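Local coordinates for nucleoside-diphosphate-sugar epimerase (PDB 2X4G), which probably acts as an NAD-dependent enzyme of the epimerase/dehydratase family, with nucleotide-linked sugars its likely but unconfirmed substrates, at residues V197-G202 against I255-Q261; M206-A211 against P264-M269. All blocks are in the same frame, centred on the assembly; numbering follows the deposited sequence.

Contact 1. Residues V197-G202 against I255-Q261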
loop_
_atom_site.group_PDB
_atom_site.type_symbol
_atom_site.label_atom_id
_atom_site.label_comp_id
_atom_site.label_asym_id
_atom_site.label_seq_id
_atom_site.Cartn_x
_atom_site.Cartn_y
_atom_site.Cartn_z
ATOM N N VAL A 197 -11.049 -11.731 -10.424
ATOM C CA VAL A 197 -11.339 -12.872 -9.556
ATOM C C VAL A 197 -11.177 -14.135 -10.350
ATOM O O VAL A 197 -10.586 -15.095 -9.881
ATOM C CB VAL A 197 -12.792 -12.949 -9.031
ATOM C CG1 VAL A 197 -12.812 -13.770 -7.743
ATOM C CG2 VAL A 197 -13.370 -11.606 -8.779
ATOM N N ILE A 198 -11.731 -14.113 -11.560
ATOM C CA ILE A 198 -11.773 -15.284 -12.410
ATOM C C ILE A 198 -10.384 -15.627 -12.856
ATOM O O ILE A 198 -9.982 -16.765 -12.767
ATOM C CB ILE A 198 -12.690 -15.075 -13.623
ATOM C CG1 ILE A 198 -14.156 -15.091 -13.176
ATOM C CG2 ILE A 198 -12.429 -16.135 -14.654
ATOM C CD1 ILE A 198 -15.082 -14.391 -14.129
ATOM N N THR A 199 -9.631 -14.634 -13.305
ATOM C CA THR A 199 -8.269 -14.902 -13.767
ATOM C C THR A 199 -7.302 -15.196 -12.610
ATOM O O THR A 199 -6.419 -16.035 -12.757
ATOM C CB THR A 199 -7.731 -13.797 -14.693
ATOM O OG1 THR A 199 -7.600 -12.565 -13.978
ATOM C CG2 THR A 199 -8.675 -13.601 -15.875
ATOM N N ALA A 200 -7.470 -14.543 -11.462
ATOM C CA ALA A 200 -6.593 -14.817 -10.324
ATOM C C ALA A 200 -6.725 -16.288 -9.945
ATOM O O ALA A 200 -5.728 -17.029 -9.886
ATOM C CB ALA A 200 -6.925 -13.927 -9.153
ATOM N N ILE A 201 -7.963 -16.720 -9.725
ATOM C CA ILE A 201 -8.235 -18.118 -9.434
ATOM C C ILE A 201 -7.634 -19.030 -10.516
ATOM O O ILE A 201 -6.793 -19.865 -10.218
ATOM C CB ILE A 201 -9.738 -18.357 -9.297
ATOM C CG1 ILE A 201 -10.240 -17.724 -7.994
ATOM C CG2 ILE A 201 -10.044 -19.837 -9.293
ATOM C CD1 ILE A 201 -11.714 -17.816 -7.799
ATOM N N GLY A 202 -8.038 -18.837 -11.769
ATOM C CA GLY A 202 -7.555 -19.648 -12.891
ATOM C C GLY A 202 -6.043 -19.763 -12.995
ATOM O O GLY A 202 -5.522 -20.820 -13.353
ATOM N N ILE A 255 -16.362 -20.693 -9.440
ATOM C CA ILE A 255 -15.340 -20.342 -10.423
ATOM C C ILE A 255 -14.259 -21.396 -10.403
ATOM O O ILE A 255 -13.865 -21.869 -11.453
ATOM C CB ILE A 255 -14.728 -18.937 -10.139
ATOM C CG1 ILE A 255 -15.775 -17.845 -10.380
ATOM C CG2 ILE A 255 -13.484 -18.695 -10.993
ATOM C CD1 ILE A 255 -15.401 -16.524 -9.798
ATOM N N ALA A 256 -13.787 -21.777 -9.218
ATOM C CA ALA A 256 -12.822 -22.881 -9.116
ATOM C C ALA A 256 -13.330 -24.153 -9.802
ATOM O O ALA A 256 -12.643 -24.749 -10.630
ATOM C CB ALA A 256 -12.491 -23.175 -7.679
ATOM N N GLU A 257 -14.545 -24.561 -9.474
ATOM C CA GLU A 257 -15.058 -25.835 -9.971
ATOM C C GLU A 257 -15.126 -25.841 -11.492
ATOM O O GLU A 257 -14.775 -26.843 -12.131
ATOM C CB GLU A 257 -16.413 -26.153 -9.334
ATOM C CG GLU A 257 -16.280 -26.545 -7.856
ATOM C CD GLU A 257 -17.589 -26.445 -7.071
ATOM O OE1 GLU A 257 -18.647 -26.181 -7.695
ATOM O OE2 GLU A 257 -17.554 -26.628 -5.827
ATOM N N LEU A 258 -15.545 -24.705 -12.058
ATOM C CA LEU A 258 -15.652 -24.526 -13.498
ATOM C C LEU A 258 -14.293 -24.496 -14.181
ATOM O O LEU A 258 -14.164 -24.968 -15.302
ATOM C CB LEU A 258 -16.392 -23.237 -13.800
ATOM C CG LEU A 258 -17.857 -23.237 -13.381
ATOM C CD1 LEU A 258 -18.438 -21.853 -13.585
ATOM C CD2 LEU A 258 -18.619 -24.321 -14.183
ATOM N N LEU A 259 -13.277 -23.951 -13.518
ATOM C CA LEU A 259 -11.938 -23.893 -14.106
ATOM C C LEU A 259 -11.149 -25.183 -13.916
ATOM O O LEU A 259 -10.023 -25.295 -14.407
ATOM C CB LEU A 259 -11.145 -22.725 -13.521
ATOM C CG LEU A 259 -11.663 -21.336 -13.900
ATOM C CD1 LEU A 259 -11.038 -20.269 -13.011
ATOM C CD2 LEU A 259 -11.390 -21.064 -15.378
ATOM N N GLY A 260 -11.740 -26.149 -13.213
ATOM C CA GLY A 260 -11.059 -27.393 -12.854
ATOM C C GLY A 260 -9.942 -27.188 -11.839
ATOM O O GLY A 260 -8.945 -27.904 -11.868
ATOM N N GLN A 261 -10.127 -26.231 -10.927
ATOM C CA GLN A 261 -9.088 -25.804 -9.983
ATOM C C GLN A 261 -9.544 -26.062 -8.547
ATOM O O GLN A 261 -10.726 -26.286 -8.324
ATOM C CB GLN A 261 -8.836 -24.311 -10.160
ATOM C CG GLN A 261 -8.418 -23.901 -11.564
ATOM C CD GLN A 261 -6.924 -23.853 -11.760
ATOM O OE1 GLN A 261 -6.154 -24.048 -10.819
ATOM N NE2 GLN A 261 -6.501 -23.577 -12.995
#
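Ile201 and Ile255 meet with matching first torsions, chi1 -71° and -68°, which set each CG2 anti to its own backbone N and each CG1 anti to the carbonyl carbon. Both CA-CB bonds point across the interface, and the two side chains cross at about a right angle. This is a helix-helix packing between helix 196-202 and the C-terminal end of helix 248-259; over these segments the axes approach to 9.7 Å with a signed crossing angle of -56°. CG2 of Ile255 is the branch that meets Ile201, 3.8 Å from its CD1, while the other arm reaches back toward the N-terminal side of helix 196-202 and puts Ile255 CD1 3.9 Å from Ile198 CG1. Ile201 in turn rests its CG2 on the next turn of helix 248-259, 3.9 Å from Leu259 CD1. That same methyl of Leu259 lies against the backbone of Gly202, its CD1 3.5 Å from Gly202 CA, at the level where the CA atoms of the two residues come within 6.2 Å. The apolar contact is buried, and helix 323-336 covers its flank, with Ile331 against Leu259 and Ala330 and Phe334 against Ile198. The helix end carries a Schellman motif: Gly260 has positive phi, Gln261 N bonds back to Ala256 O at 2.9 Å, and Gly260 N bonds back to Glu257 O. After the turn, the CB of Gln261 points toward helix 196-202. Its bent side chain brings NE2 to 2.9 Å from Gly202 O, with an angle too poor for a hydrogen bond.

Contact 2. Residues M206-A211 against P264-M269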
loop_
_atom_site.group_PDB
_atom_site.type_symbol
_atom_site.label_atom_id
_atom_site.label_comp_id
_atom_site.label_asym_id
_atom_site.label_seq_id
_atom_site.Cartn_x
_atom_site.Cartn_y
_atom_site.Cartn_z
ATOM N N MET A 206 -5.020 -16.429 -6.715
ATOM C CA MET A 206 -5.928 -16.293 -5.578
ATOM C C MET A 206 -6.065 -17.626 -4.851
ATOM O O MET A 206 -6.941 -18.436 -5.145
ATOM C CB MET A 206 -7.295 -15.794 -6.001
ATOM C CG MET A 206 -8.140 -15.483 -4.821
ATOM S SD MET A 206 -9.783 -15.047 -5.313
ATOM C CE MET A 206 -9.678 -13.266 -5.511
ATOM N N THR A 207 -5.186 -17.832 -3.886
ATOM C CA THR A 207 -5.160 -19.065 -3.151
ATOM C C THR A 207 -6.105 -19.018 -1.950
ATOM O O THR A 207 -6.460 -20.058 -1.410
ATOM C CB THR A 207 -3.724 -19.406 -2.734
ATOM O OG1 THR A 207 -3.710 -20.705 -2.152
ATOM C CG2 THR A 207 -3.146 -18.383 -1.742
ATOM N N HIS A 208 -6.522 -17.819 -1.541
ATOM C CA HIS A 208 -7.444 -17.655 -0.405
ATOM C C HIS A 208 -8.439 -16.522 -0.669
ATOM O O HIS A 208 -8.205 -15.670 -1.529
ATOM C CB HIS A 208 -6.674 -17.326 0.891
ATOM C CG HIS A 208 -5.733 -18.397 1.347
ATOM N ND1 HIS A 208 -6.130 -19.448 2.145
ATOM C CD2 HIS A 208 -4.405 -18.565 1.142
ATOM C CE1 HIS A 208 -5.092 -20.229 2.392
ATOM N NE2 HIS A 208 -4.032 -19.716 1.794
ATOM N N TYR A 209 -9.529 -16.506 0.100
ATOM C CA TYR A 209 -10.543 -15.441 0.045
ATOM C C TYR A 209 -10.914 -15.039 1.467
ATOM O O TYR A 209 -10.649 -15.789 2.410
ATOM C CB TYR A 209 -11.816 -15.939 -0.651
ATOM C CG TYR A 209 -12.584 -16.946 0.184
ATOM C CD1 TYR A 209 -12.250 -18.296 0.159
ATOM C CD2 TYR A 209 -13.620 -16.547 1.019
ATOM C CE1 TYR A 209 -12.948 -19.229 0.928
ATOM C CE2 TYR A 209 -14.321 -17.479 1.807
ATOM C CZ TYR A 209 -13.975 -18.820 1.755
ATOM O OH TYR A 209 -14.635 -19.764 2.529
ATOM N N VAL A 210 -11.556 -13.882 1.611
ATOM C CA VAL A 210 -12.067 -13.417 2.896
ATOM C C VAL A 210 -13.598 -13.418 2.911
ATOM O O VAL A 210 -14.232 -12.918 1.985
ATOM C CB VAL A 210 -11.549 -11.995 3.211
ATOM C CG1 VAL A 210 -12.405 -11.323 4.282
ATOM C CG2 VAL A 210 -10.103 -12.059 3.666
ATOM N N ALA A 211 -14.186 -13.947 3.986
ATOM C CA ALA A 211 -15.648 -14.057 4.111
ATOM C C ALA A 211 -16.334 -12.730 3.804
ATOM O O ALA A 211 -15.839 -11.654 4.174
ATOM C CB ALA A 211 -16.043 -14.554 5.515
ATOM N N PRO A 264 -10.348 -21.881 -3.355
ATOM C CA PRO A 264 -9.630 -21.049 -2.410
ATOM C C PRO A 264 -10.143 -21.227 -0.996
ATOM O O PRO A 264 -11.339 -21.333 -0.778
ATOM C CB PRO A 264 -9.927 -19.634 -2.896
ATOM C CG PRO A 264 -10.135 -19.759 -4.332
ATOM C CD PRO A 264 -10.673 -21.141 -4.588
ATOM N N GLN A 265 -9.217 -21.236 -0.051
ATOM C CA GLN A 265 -9.535 -21.495 1.333
ATOM C C GLN A 265 -9.857 -20.202 2.062
ATOM O O GLN A 265 -9.382 -19.136 1.679
ATOM C CB GLN A 265 -8.370 -22.228 2.014
ATOM C CG GLN A 265 -7.850 -23.480 1.260
ATOM C CD GLN A 265 -8.913 -24.588 1.053
ATOM O OE1 GLN A 265 -10.119 -24.393 1.283
ATOM N NE2 GLN A 265 -8.454 -25.763 0.610
ATOM N N PRO A 266 -10.681 -20.294 3.118
ATOM C CA PRO A 266 -11.073 -19.093 3.826
ATOM C C PRO A 266 -9.910 -18.517 4.574
ATOM O O PRO A 266 -9.028 -19.244 5.011
ATOM C CB PRO A 266 -12.139 -19.571 4.823
ATOM C CG PRO A 266 -12.255 -21.027 4.661
ATOM C CD PRO A 266 -11.127 -21.509 3.817
ATOM N N MET A 267 -9.918 -17.208 4.711
ATOM C CA MET A 267 -8.910 -16.536 5.461
ATOM C C MET A 267 -9.610 -15.614 6.423
ATOM O O MET A 267 -10.484 -14.847 6.031
ATOM C CB MET A 267 -8.021 -15.754 4.525
ATOM C CG MET A 267 -6.740 -15.303 5.169
ATOM S SD MET A 267 -5.838 -14.257 4.039
ATOM C CE MET A 267 -6.966 -12.861 3.989
ATOM N N SER A 268 -9.215 -15.714 7.685
ATOM C CA SER A 268 -9.828 -14.972 8.784
ATOM C C SER A 268 -9.776 -13.462 8.562
ATOM O O SER A 268 -8.891 -12.946 7.884
ATOM C CB SER A 268 -9.125 -15.336 10.101
ATOM O OG SER A 268 -9.543 -14.506 11.158
ATOM N N MET A 269 -10.746 -12.764 9.129
ATOM C CA MET A 269 -10.768 -11.320 9.066
ATOM C C MET A 269 -9.666 -10.743 9.941
ATOM O O MET A 269 -9.010 -9.770 9.565
ATOM C CB MET A 269 -12.118 -10.790 9.539
ATOM C CG MET A 269 -12.295 -9.290 9.312
ATOM S SD MET A 269 -12.126 -8.869 7.578
ATOM C CE MET A 269 -13.544 -9.785 6.947
#
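Gln265 and Tyr209 join two short parallel strands, 208-210 and 265-267, through a bond from Tyr209 N to Gln265 O of 3.1 Å. Its N-H...O angle of 159° is fairly straight. Two residues before Tyr209, the carbonyl O of Thr207 takes a bond from Gln265 N at 3.3 Å, so the backbone of Gln265 bonds to residues on both sides of His208, as expected of a parallel pair. Gln265 O also receives a weak bond from His208 ND1, at the edge of the imidazole, and is thus shared by two donors; Met267 N adds a further weak bond to Tyr209 O. Tyr209 has chi1 70°, with CG between the backbone N and the carbonyl carbon, and this turns the ring back over the partner strand. Pro266 CA lies over one ring face, a CH-pi contact 3.8 Å from the ring centroid, while Pro264 O approaches the ring edge at CE1. On the other side of the pair, the side chains of His208, Val210 and Met267 lie together. Further out, Ala249 and Thr252 of helix 248-259 pack on Tyr209, and Thr252 also on Pro264. The second subunit covers the opposite side, its Ala274 against His208 and its Leu275 against Met267, which places the strand pair between helix 248-259 and the subunit interface, with Ser268 at the N-cap of helix 269-280.

The two contacts interleave along the chain, in the order 197-202, 206-211, 255-261, 264-269, so each helix of contact 1 is followed directly by a strand of contact 2. Their centres lie about 14 Å apart. The two contacts touch through Met206, whose SD is 3.8 Å from Ile201 CG1, and through Pro264, whose CD lies 4.1 Å from Ala256 CB. Two helix-then-strand units, separated in the chain by strand 213-218, helix 219-232 and strand 238-247, therefore lie side by side, and their strands form a two-stranded sheet separate from the large mixed sheet of the Rossmann-type fold. Contact 1 is backed by helix 323-336, whereas contact 2 reaches the second subunit.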